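Local coordinates for protein LbaCas13a H328A (C2c2) (Lachnospiraceae bacterium NK4A179, PDB 5WLH) that binds pre-crRNA as a CRISPR-Cas13a (C2c2) effector and, guided by it, probably cleaves target and other single-stranded RNA, at residues Ala288-Arg293 / Tyr1226-Glu1231; Leu913-Ala918 / Lys1045-Arg1050; Gly975-Glu980 / Asn1040-Lys1045. All coordinates share one frame; numbering follows the deposited sequence. Where two conformers were deposited one is given.

Contact 1 of 3, residues Ala288-Arg293 / Tyr1226-Glu1231. With nucleotides of chain B.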
loop_
_atom_site.group_PDB
_atom_site.type_symbol
_atom_site.label_atom_id
_atom_site.label_comp_id
_atom_site.label_asym_id
_atom_site.label_seq_id
_atom_site.Cartn_x
_atom_site.Cartn_y
_atom_site.Cartn_z
ATOM N N ALA A 288 -25.024 -19.606 -3.838
ATOM C CA ALA A 288 -24.025 -20.524 -3.291
ATOM C C ALA A 288 -24.595 -21.941 -3.360
ATOM O O ALA A 288 -25.009 -22.534 -2.364
ATOM C CB ALA A 288 -23.663 -20.127 -1.868
ATOM N N SER A 289 -24.630 -22.466 -4.582
ATOM C CA SER A 289 -25.163 -23.791 -4.872
ATOM C C SER A 289 -24.103 -24.598 -5.607
ATOM O O SER A 289 -23.568 -24.142 -6.624
ATOM C CB SER A 289 -26.438 -23.699 -5.722
ATOM O OG SER A 289 -26.673 -24.915 -6.420
ATOM N N LEU A 290 -23.801 -25.800 -5.099
ATOM C CA LEU A 290 -22.832 -26.647 -5.785
ATOM C C LEU A 290 -23.322 -27.086 -7.165
ATOM O O LEU A 290 -22.500 -27.419 -8.025
ATOM C CB LEU A 290 -22.500 -27.869 -4.924
ATOM C CG LEU A 290 -22.111 -27.465 -3.501
ATOM C CD1 LEU A 290 -21.933 -28.699 -2.634
ATOM C CD2 LEU A 290 -20.844 -26.635 -3.521
ATOM N N ASP A 291 -24.631 -27.061 -7.403
ATOM C CA ASP A 291 -25.183 -27.389 -8.712
ATOM C C ASP A 291 -24.944 -26.210 -9.645
ATOM O O ASP A 291 -25.597 -25.173 -9.517
ATOM C CB ASP A 291 -26.669 -27.714 -8.593
ATOM C CG ASP A 291 -27.305 -28.085 -9.924
ATOM O OD1 ASP A 291 -26.663 -27.924 -10.980
ATOM O OD2 ASP A 291 -28.463 -28.550 -9.898
ATOM N N GLU A 292 -24.033 -26.383 -10.604
ATOM C CA GLU A 292 -23.634 -25.259 -11.443
ATOM C C GLU A 292 -24.765 -24.778 -12.333
ATOM O O GLU A 292 -24.713 -23.650 -12.823
ATOM C CB GLU A 292 -22.417 -25.649 -12.278
ATOM C CG GLU A 292 -21.163 -25.770 -11.426
ATOM C CD GLU A 292 -19.896 -25.890 -12.235
ATOM O OE1 GLU A 292 -19.931 -26.514 -13.317
ATOM O OE2 GLU A 292 -18.866 -25.337 -11.784
ATOM N N ARG A 293 -25.785 -25.607 -12.546
ATOM C CA ARG A 293 -26.920 -25.194 -13.355
ATOM C C ARG A 293 -27.741 -24.114 -12.664
ATOM O O ARG A 293 -28.313 -23.250 -13.341
ATOM C CB ARG A 293 -27.778 -26.422 -13.677
ATOM C CG ARG A 293 -27.018 -27.487 -14.456
ATOM C CD ARG A 293 -27.828 -28.794 -14.517
ATOM N NE ARG A 293 -28.178 -29.270 -13.179
ATOM C CZ ARG A 293 -29.021 -30.268 -12.932
ATOM N NH1 ARG A 293 -29.606 -30.909 -13.941
ATOM N NH2 ARG A 293 -29.281 -30.619 -11.678
ATOM N N TYR A 1226 -13.662 -27.258 -5.271
ATOM C CA TYR A 1226 -12.705 -26.176 -5.019
ATOM C C TYR A 1226 -13.034 -24.952 -5.861
ATOM O O TYR A 1226 -12.966 -23.809 -5.381
ATOM C CB TYR A 1226 -11.296 -26.675 -5.329
ATOM C CG TYR A 1226 -10.200 -25.644 -5.297
ATOM C CD1 TYR A 1226 -9.910 -24.878 -6.425
ATOM C CD2 TYR A 1226 -9.422 -25.457 -4.154
ATOM C CE1 TYR A 1226 -8.913 -23.952 -6.412
ATOM C CE2 TYR A 1226 -8.401 -24.524 -4.138
ATOM C CZ TYR A 1226 -8.158 -23.775 -5.278
ATOM O OH TYR A 1226 -7.152 -22.848 -5.304
ATOM N N ALA A 1227 -13.398 -25.177 -7.116
ATOM C CA ALA A 1227 -13.688 -24.113 -8.061
ATOM C C ALA A 1227 -15.140 -23.655 -8.027
ATOM O O ALA A 1227 -15.521 -22.805 -8.842
ATOM C CB ALA A 1227 -13.321 -24.566 -9.484
ATOM N N SER A 1228 -15.969 -24.198 -7.129
ATOM C CA SER A 1228 -17.374 -23.811 -7.107
ATOM C C SER A 1228 -17.495 -22.330 -6.784
ATOM O O SER A 1228 -16.856 -21.832 -5.852
ATOM C CB SER A 1228 -18.157 -24.643 -6.090
ATOM O OG SER A 1228 -19.551 -24.449 -6.266
ATOM N N GLY A 1229 -18.269 -21.613 -7.596
ATOM C CA GLY A 1229 -18.412 -20.184 -7.433
ATOM C C GLY A 1229 -17.283 -19.347 -8.003
ATOM O O GLY A 1229 -17.456 -18.133 -8.144
ATOM N N LEU A 1230 -16.144 -19.950 -8.374
ATOM C CA LEU A 1230 -14.989 -19.151 -8.778
ATOM C C LEU A 1230 -15.188 -18.426 -10.103
ATOM O O LEU A 1230 -14.371 -17.559 -10.428
ATOM C CB LEU A 1230 -13.729 -20.013 -8.867
ATOM C CG LEU A 1230 -13.145 -20.466 -7.530
ATOM C CD1 LEU A 1230 -11.769 -21.047 -7.749
ATOM C CD2 LEU A 1230 -13.141 -19.314 -6.510
ATOM N N GLU A 1231 -16.253 -18.734 -10.855
ATOM C CA GLU A 1231 -16.605 -17.906 -12.008
ATOM C C GLU A 1231 -16.866 -16.442 -11.627
ATOM O O GLU A 1231 -16.733 -15.560 -12.484
ATOM C CB GLU A 1231 -17.826 -18.502 -12.713
ATOM C CG GLU A 1231 -19.148 -18.334 -11.957
ATOM C CD GLU A 1231 -19.386 -19.408 -10.904
ATOM O OE1 GLU A 1231 -18.595 -20.379 -10.828
ATOM O OE2 GLU A 1231 -20.366 -19.261 -10.147
ATOM P P G B 2 -15.467 -16.580 -23.993
ATOM O OP1 G B 2 -15.202 -16.148 -25.396
ATOM O OP2 G B 2 -14.751 -17.759 -23.439
ATOM O "O5'" G B 2 -15.227 -15.340 -23.014
ATOM C "C5'" G B 2 -15.993 -14.145 -23.149
ATOM C "C4'" G B 2 -15.801 -13.184 -21.996
ATOM O "O4'" G B 2 -16.305 -13.763 -20.760
ATOM C "C3'" G B 2 -14.362 -12.762 -21.703
ATOM O "O3'" G B 2 -14.389 -11.434 -21.203
ATOM C "C2'" G B 2 -13.975 -13.690 -20.563
ATOM O "O2'" G B 2 -12.896 -13.244 -19.768
ATOM C "C1'" G B 2 -15.280 -13.740 -19.780
ATOM N N9 G B 2 -15.402 -14.927 -18.943
ATOM C C8 G B 2 -15.355 -16.218 -19.413
ATOM N N7 G B 2 -15.478 -17.094 -18.461
ATOM C C5 G B 2 -15.595 -16.331 -17.304
ATOM C C6 G B 2 -15.762 -16.769 -15.959
ATOM O O6 G B 2 -15.814 -17.929 -15.549
ATOM N N1 G B 2 -15.868 -15.712 -15.068
ATOM C C2 G B 2 -15.803 -14.388 -15.419
ATOM N N2 G B 2 -15.930 -13.521 -14.388
ATOM N N3 G B 2 -15.646 -13.960 -16.684
ATOM C C4 G B 2 -15.560 -14.987 -17.572
HETATM O O HOH W 1 -19.949 -26.374 -8.208
HETATM O O HOH W 2 -17.918 -22.292 -12.706
#
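Leu290 and Ser1228 meet where the turn leading into helix 292-311 faces the type II turn of Ala1227 to Leu1230. The CD2 methyl of Leu290 lies 3.7 Å from Ser1228 OG, the nearest approach of the two segments. Ser1228 holds OG opposite its own backbone N (chi1 -168°), which brings the hydroxyl to the leucine. The hydrogen bonds of OG go instead to Tyr1140 on helix 1106-1145 and to a water, 2.8 Å away, that donates to Leu290 O at 2.8 Å.

Glu292 OE2 and Glu1231 OE1 stand 5.1 Å apart with a second water between them, which donates to Glu1231 OE1 at 2.8 Å and only weakly to Glu292 OE2. Arg295 forms a salt bridge with each glutamate. Gly1229, third residue of the type II turn, takes the positive phi (80°) that this position calls for.

The backbone O of Glu1231 accepts from N1 of G2 of chain B at 2.7 Å and from N2 of the same guanine at 2.9 Å, consistent with a preference for that base. The two segments are thus joined through water and through Arg295, without which the like charges would probably not lie so close.

Contact 2 of 3, residues Leu913-Ala918 / Lys1045-Arg1050. With nucleotides of chain B.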
loop_
_atom_site.group_PDB
_atom_site.type_symbol
_atom_site.label_atom_id
_atom_site.label_comp_id
_atom_site.label_asym_id
_atom_site.label_seq_id
_atom_site.Cartn_x
_atom_site.Cartn_y
_atom_site.Cartn_z
ATOM N N LEU A 913 17.786 -11.656 4.772
ATOM C CA LEU A 913 17.382 -10.528 3.942
ATOM C C LEU A 913 18.572 -9.627 3.645
ATOM O O LEU A 913 19.599 -9.689 4.305
ATOM C CB LEU A 913 16.296 -9.718 4.645
ATOM C CG LEU A 913 15.008 -10.453 4.988
ATOM C CD1 LEU A 913 14.088 -9.517 5.771
ATOM C CD2 LEU A 913 14.342 -10.955 3.687
ATOM N N SER A 914 18.423 -8.777 2.627
ATOM C CA SER A 914 19.361 -7.675 2.491
ATOM C C SER A 914 19.202 -6.741 3.690
ATOM O O SER A 914 18.158 -6.748 4.351
ATOM C CB SER A 914 19.104 -6.903 1.196
ATOM O OG SER A 914 17.914 -6.158 1.334
ATOM N N PRO A 915 20.230 -5.939 3.993
ATOM C CA PRO A 915 20.089 -4.962 5.090
ATOM C C PRO A 915 18.903 -4.041 4.899
ATOM O O PRO A 915 18.199 -3.735 5.864
ATOM C CB PRO A 915 21.405 -4.172 5.048
ATOM C CG PRO A 915 22.371 -5.050 4.331
ATOM C CD PRO A 915 21.581 -5.930 3.403
ATOM N N ALA A 916 18.669 -3.580 3.670
ATOM C CA ALA A 916 17.542 -2.690 3.433
ATOM C C ALA A 916 16.229 -3.410 3.672
ATOM O O ALA A 916 15.282 -2.826 4.203
ATOM C CB ALA A 916 17.589 -2.140 2.011
ATOM N N GLN A 917 16.148 -4.674 3.258
ATOM C CA GLN A 917 14.930 -5.433 3.479
ATOM C C GLN A 917 14.710 -5.693 4.957
ATOM O O GLN A 917 13.588 -5.559 5.448
ATOM C CB GLN A 917 14.977 -6.753 2.722
ATOM C CG GLN A 917 14.809 -6.544 1.243
ATOM C CD GLN A 917 14.992 -7.816 0.509
ATOM O OE1 GLN A 917 15.792 -8.672 0.918
ATOM N NE2 GLN A 917 14.239 -7.979 -0.570
ATOM N N ALA A 918 15.771 -6.048 5.687
ATOM C CA ALA A 918 15.594 -6.284 7.117
ATOM C C ALA A 918 15.143 -5.005 7.808
ATOM O O ALA A 918 14.289 -5.039 8.706
ATOM C CB ALA A 918 16.898 -6.805 7.738
ATOM N N LYS A 1045 26.240 -9.798 -4.491
ATOM C CA LYS A 1045 26.421 -11.241 -4.647
ATOM C C LYS A 1045 25.516 -12.024 -3.700
ATOM O O LYS A 1045 24.970 -13.066 -4.074
ATOM C CB LYS A 1045 27.889 -11.602 -4.413
ATOM C CG LYS A 1045 28.168 -13.084 -4.148
ATOM C CD LYS A 1045 28.457 -13.838 -5.435
ATOM C CE LYS A 1045 29.482 -14.963 -5.232
ATOM N NZ LYS A 1045 29.589 -15.445 -3.816
ATOM N N LEU A 1046 25.355 -11.555 -2.468
ATOM C CA LEU A 1046 24.557 -12.315 -1.507
ATOM C C LEU A 1046 23.068 -12.118 -1.746
ATOM O O LEU A 1046 22.286 -13.073 -1.655
ATOM C CB LEU A 1046 24.891 -11.891 -0.079
ATOM C CG LEU A 1046 26.326 -12.084 0.408
ATOM C CD1 LEU A 1046 26.479 -11.555 1.831
ATOM C CD2 LEU A 1046 26.677 -13.545 0.344
ATOM N N TYR A 1047 22.661 -10.876 -2.024
ATOM C CA TYR A 1047 21.254 -10.507 -2.027
ATOM C C TYR A 1047 20.732 -10.002 -3.364
ATOM O O TYR A 1047 19.508 -9.982 -3.554
ATOM C CB TYR A 1047 20.992 -9.437 -0.948
ATOM C CG TYR A 1047 21.554 -9.805 0.410
ATOM C CD1 TYR A 1047 21.060 -10.907 1.129
ATOM C CD2 TYR A 1047 22.583 -9.056 0.981
ATOM C CE1 TYR A 1047 21.572 -11.238 2.369
ATOM C CE2 TYR A 1047 23.102 -9.381 2.204
ATOM C CZ TYR A 1047 22.603 -10.475 2.894
ATOM O OH TYR A 1047 23.122 -10.784 4.112
ATOM N N GLY A 1048 21.610 -9.601 -4.292
ATOM C CA GLY A 1048 21.194 -9.157 -5.604
ATOM C C GLY A 1048 21.187 -10.276 -6.627
ATOM O O GLY A 1048 21.453 -11.444 -6.337
ATOM N N GLU A 1049 20.843 -9.898 -7.857
ATOM C CA GLU A 1049 20.631 -10.833 -8.957
ATOM C C GLU A 1049 21.602 -10.474 -10.075
ATOM O O GLU A 1049 21.419 -9.467 -10.770
ATOM C CB GLU A 1049 19.180 -10.793 -9.429
ATOM C CG GLU A 1049 18.185 -11.068 -8.298
ATOM C CD GLU A 1049 18.041 -12.552 -8.003
ATOM O OE1 GLU A 1049 18.686 -13.369 -8.697
ATOM O OE2 GLU A 1049 17.282 -12.915 -7.077
ATOM N N ARG A 1050 22.639 -11.303 -10.232
ATOM C CA ARG A 1050 23.804 -10.898 -11.011
ATOM C C ARG A 1050 23.443 -10.679 -12.466
ATOM O O ARG A 1050 23.726 -9.615 -13.029
ATOM C CB ARG A 1050 24.910 -11.945 -10.886
ATOM C CG ARG A 1050 26.191 -11.601 -11.624
ATOM C CD ARG A 1050 27.186 -12.754 -11.510
ATOM N NE ARG A 1050 28.203 -12.718 -12.554
ATOM C CZ ARG A 1050 29.245 -13.542 -12.601
ATOM N NH1 ARG A 1050 30.129 -13.449 -13.583
ATOM N NH2 ARG A 1050 29.403 -14.462 -11.659
ATOM P P U B 35 19.161 2.608 10.896
ATOM O OP1 U B 35 17.856 2.082 11.354
ATOM O OP2 U B 35 20.133 2.859 11.987
ATOM O "O5'" U B 35 19.822 1.645 9.829
ATOM C "C5'" U B 35 20.495 0.467 10.215
ATOM C "C4'" U B 35 21.110 -0.169 9.004
ATOM O "O4'" U B 35 20.069 -0.550 8.075
ATOM C "C3'" U B 35 22.000 0.754 8.195
ATOM O "O3'" U B 35 23.289 0.828 8.758
ATOM C "C2'" U B 35 21.968 0.130 6.808
ATOM O "O2'" U B 35 22.903 -0.930 6.714
ATOM C "C1'" U B 35 20.543 -0.448 6.753
ATOM N N1 U B 35 19.635 0.437 5.993
ATOM C C2 U B 35 19.663 0.291 4.625
ATOM O O2 U B 35 20.356 -0.534 4.060
ATOM N N3 U B 35 18.832 1.130 3.942
ATOM C C4 U B 35 18.013 2.101 4.477
ATOM O O4 U B 35 17.343 2.786 3.703
ATOM C C5 U B 35 18.045 2.203 5.901
ATOM C C6 U B 35 18.838 1.383 6.601
#
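Ser914 OG accepts from the backbone N of Gln917 at 3.0 Å, and Gln917 OE1 accepts in return from Ser914 N at 3.1 Å (N-H...O angle 162°). These reciprocal bonds make a capping box at the start of helix 915-941. Serine suits the N-cap because its short hydroxyl, set between its backbone N and carbonyl carbon (chi1 72°), reaches forward to a first-turn N-H. Proline fits the next position, where a helix needs no N-H from it. This turn approaches the RNA, Ala916 N lying 3.5 Å from O2 of U35 of chain B.

The capped turn lies against Tyr1047. Ser914 CA sits over the ring in a CH-pi contact, 3.8 Å from the centroid and 14° off the normal, while Leu1046 CB covers the opposite face. Leu913 O lies over the same face as Ser914 CA, 3.2 Å from Tyr1047 CE1. Pro915 crosses the tyrosine at about a right angle, its CD 4.0 Å from CE2, and His512 meets the ring edge-to-face.

Were Tyr1047 an alanine, Ser914 and Pro915 would probably face a gap and His512 would lose its ring partner. Leu913 O is buried over the ring without a polar partner, which probably carries some energetic cost.

Contact 3 of 3, residues Gly975-Glu980 / Asn1040-Lys1045. With nucleotides of chain B.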
loop_
_atom_site.group_PDB
_atom_site.type_symbol
_atom_site.label_atom_id
_atom_site.label_comp_id
_atom_site.label_asym_id
_atom_site.label_seq_id
_atom_site.Cartn_x
_atom_site.Cartn_y
_atom_site.Cartn_z
ATOM N N GLY A 975 24.291 -6.137 7.250
ATOM C CA GLY A 975 25.132 -5.104 6.684
ATOM C C GLY A 975 26.578 -5.163 7.129
ATOM O O GLY A 975 27.351 -4.254 6.798
ATOM N N THR A 976 26.967 -6.199 7.867
ATOM C CA THR A 976 28.341 -6.324 8.359
ATOM C C THR A 976 29.071 -7.351 7.505
ATOM O O THR A 976 29.029 -8.559 7.757
ATOM C CB THR A 976 28.373 -6.688 9.832
ATOM O OG1 THR A 976 27.623 -5.712 10.559
ATOM C CG2 THR A 976 29.812 -6.680 10.327
ATOM N N ILE A 977 29.757 -6.850 6.499
ATOM C CA ILE A 977 30.497 -7.679 5.561
ATOM C C ILE A 977 31.830 -8.067 6.185
ATOM O O ILE A 977 32.481 -7.255 6.857
ATOM C CB ILE A 977 30.687 -6.924 4.233
ATOM C CG1 ILE A 977 29.325 -6.564 3.647
ATOM C CG2 ILE A 977 31.442 -7.774 3.224
ATOM C CD1 ILE A 977 28.432 -7.768 3.458
ATOM N N SER A 978 32.232 -9.317 5.968
ATOM C CA SER A 978 33.525 -9.793 6.438
ATOM C C SER A 978 34.654 -8.978 5.798
ATOM O O SER A 978 34.493 -8.362 4.747
ATOM C CB SER A 978 33.679 -11.279 6.111
ATOM O OG SER A 978 34.962 -11.761 6.468
ATOM N N SER A 979 35.805 -8.956 6.458
ATOM C CA SER A 979 36.969 -8.345 5.825
ATOM C C SER A 979 37.796 -9.361 5.056
ATOM O O SER A 979 38.804 -8.993 4.445
ATOM C CB SER A 979 37.845 -7.639 6.863
ATOM O OG SER A 979 38.070 -8.468 7.981
ATOM N N GLU A 980 37.391 -10.628 5.076
ATOM C CA GLU A 980 38.113 -11.709 4.417
ATOM C C GLU A 980 37.458 -11.987 3.069
ATOM O O GLU A 980 36.315 -12.458 3.009
ATOM C CB GLU A 980 38.113 -12.962 5.291
ATOM C CG GLU A 980 38.729 -12.776 6.669
ATOM C CD GLU A 980 40.194 -12.379 6.606
ATOM O OE1 GLU A 980 40.866 -12.741 5.614
ATOM O OE2 GLU A 980 40.670 -11.709 7.548
ATOM N N ASN A 1040 29.593 -3.219 -1.661
ATOM C CA ASN A 1040 28.445 -3.283 -2.559
ATOM C C ASN A 1040 28.528 -4.485 -3.493
ATOM O O ASN A 1040 27.496 -5.070 -3.855
ATOM C CB ASN A 1040 28.339 -1.984 -3.356
ATOM C CG ASN A 1040 28.046 -0.783 -2.466
ATOM O OD1 ASN A 1040 27.447 -0.915 -1.393
ATOM N ND2 ASN A 1040 28.478 0.386 -2.899
ATOM N N ILE A 1041 29.735 -4.864 -3.902
ATOM C CA ILE A 1041 29.891 -6.062 -4.723
ATOM C C ILE A 1041 29.443 -7.293 -3.946
ATOM O O ILE A 1041 28.715 -8.140 -4.468
ATOM C CB ILE A 1041 31.346 -6.196 -5.207
ATOM C CG1 ILE A 1041 31.693 -5.055 -6.171
ATOM C CG2 ILE A 1041 31.570 -7.556 -5.867
ATOM C CD1 ILE A 1041 31.155 -5.224 -7.548
ATOM N N ILE A 1042 29.872 -7.410 -2.688
ATOM C CA ILE A 1042 29.510 -8.592 -1.911
ATOM C C ILE A 1042 28.014 -8.584 -1.602
ATOM O O ILE A 1042 27.345 -9.618 -1.696
ATOM C CB ILE A 1042 30.366 -8.694 -0.633
ATOM C CG1 ILE A 1042 31.745 -9.280 -0.954
ATOM C CG2 ILE A 1042 29.734 -9.659 0.359
ATOM C CD1 ILE A 1042 32.659 -8.372 -1.679
ATOM N N LEU A 1043 27.458 -7.412 -1.265
ATOM C CA LEU A 1043 26.021 -7.345 -1.008
ATOM C C LEU A 1043 25.223 -7.714 -2.254
ATOM O O LEU A 1043 24.172 -8.358 -2.165
ATOM C CB LEU A 1043 25.638 -5.949 -0.513
ATOM C CG LEU A 1043 26.077 -5.592 0.906
ATOM C CD1 LEU A 1043 25.768 -4.137 1.178
ATOM C CD2 LEU A 1043 25.411 -6.490 1.965
ATOM N N SER A 1044 25.699 -7.307 -3.431
ATOM C CA SER A 1044 25.004 -7.690 -4.660
ATOM C C SER A 1044 25.134 -9.190 -4.926
ATOM O O SER A 1044 24.219 -9.805 -5.486
ATOM C CB SER A 1044 25.541 -6.862 -5.828
ATOM O OG SER A 1044 26.665 -7.491 -6.408
ATOM N N LYS A 1045 26.240 -9.798 -4.491
ATOM C CA LYS A 1045 26.421 -11.241 -4.647
ATOM C C LYS A 1045 25.516 -12.024 -3.700
ATOM O O LYS A 1045 24.970 -13.066 -4.074
ATOM C CB LYS A 1045 27.889 -11.602 -4.413
ATOM C CG LYS A 1045 28.168 -13.084 -4.148
ATOM C CD LYS A 1045 28.457 -13.838 -5.435
ATOM C CE LYS A 1045 29.482 -14.963 -5.232
ATOM N NZ LYS A 1045 29.589 -15.445 -3.816
ATOM P P A B 36 23.966 2.247 9.037
ATOM O OP1 A B 36 25.240 1.922 9.717
ATOM O OP2 A B 36 23.004 3.188 9.647
ATOM O "O5'" A B 36 24.258 2.787 7.580
ATOM C "C5'" A B 36 24.959 4.004 7.396
ATOM C "C4'" A B 36 26.020 3.855 6.340
ATOM O "O4'" A B 36 26.992 2.855 6.748
ATOM C "C3'" A B 36 25.529 3.413 4.979
ATOM O "O3'" A B 36 26.486 3.920 4.049
ATOM C "C2'" A B 36 25.660 1.890 5.076
ATOM O "O2'" A B 36 25.673 1.214 3.841
ATOM C "C1'" A B 36 26.987 1.775 5.820
ATOM N N9 A B 36 27.198 0.567 6.609
ATOM C C8 A B 36 26.325 -0.126 7.413
ATOM N N7 A B 36 26.893 -1.126 8.047
ATOM C C5 A B 36 28.230 -1.061 7.660
ATOM C C6 A B 36 29.361 -1.836 7.985
ATOM N N6 A B 36 29.321 -2.886 8.814
ATOM N N1 A B 36 30.544 -1.496 7.419
ATOM C C2 A B 36 30.588 -0.448 6.591
ATOM N N3 A B 36 29.594 0.356 6.217
ATOM C C4 A B 36 28.431 -0.012 6.792
#
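Apolar contacts carry the meeting of Ile977, in the loop after helix 960-974, with Ile1042 and Leu1043 of helix 1039-1047. The two branches of Ile977 divide the work. Its CG2 methyl touches Ile1042 CG2 at 3.8 Å, while its CD1 methyl reaches Leu1043 CD2 at 3.6 Å and also comes to 3.9 Å from Ile1042 CG2. In Ile977, CG2 lies opposite the backbone N and CG1 beside it (chi1 -59°); together with the turn at chi2 (-56°), which places CD1, this spreads the branches over two neighbouring helical residues. Beta-branched isoleucine suits this place because it offers methyls at two depths, and Leu1043, branched at CG, reaches the loop with CD2 although its CB does not head straight for it. Tyr984 touches Ile977, Tyr991 touches Ile1042 and Met1109 touches Leu1043, extending the apolar surface.

Hydrogen bonds shape each segment separately. In the loop, Glu980 N donates to Ser978 OG at 3.0 Å (N-H...O angle 166°), an ST turn, and the same hydroxyl bonds to Asp983. In the helix, Ile1041 O takes both the backbone N of Lys1045 and the hydroxyl of Ser1044, the latter at 2.9 Å; both donors come from the same face of the carbonyl plane. Serine can be buried here because its own helix satisfies its hydroxyl.

The third kind of contact is with RNA. Gly975 O lies 3.1 Å from N6 of A36 of chain B and accepts a hydrogen bond from Arg1039. Thr976 follows with its CA 3.6 Å from the same N6. The chemistry is therefore divided: methyl groups join loop to helix without directional bonds, the polar bonds described stay within loop and helix, and the loop's first two residues lie against the adenine amino group of the bound RNA.

How the contacts relate
Contacts 2 and 3 share helix 1039-1047 and Lys1045, and their centres lie about 10 Å apart; Pro915 of contact 2 packs on Gly975 and Leu1043 of contact 3. Contact 1 stands apart, its centre about 44 Å from that of contact 2 and about 53 Å from that of contact 3, and along the chain it encloses both. The touching residues of contacts 1 and 2 are all buried, whereas Ile977 of contact 3 is partly exposed. Water and an arginine shared by two acids link the segments of contact 1, an aromatic face those of contact 2, and aliphatic methyls those of contact 3. Each lies near a different nucleotide of chain B.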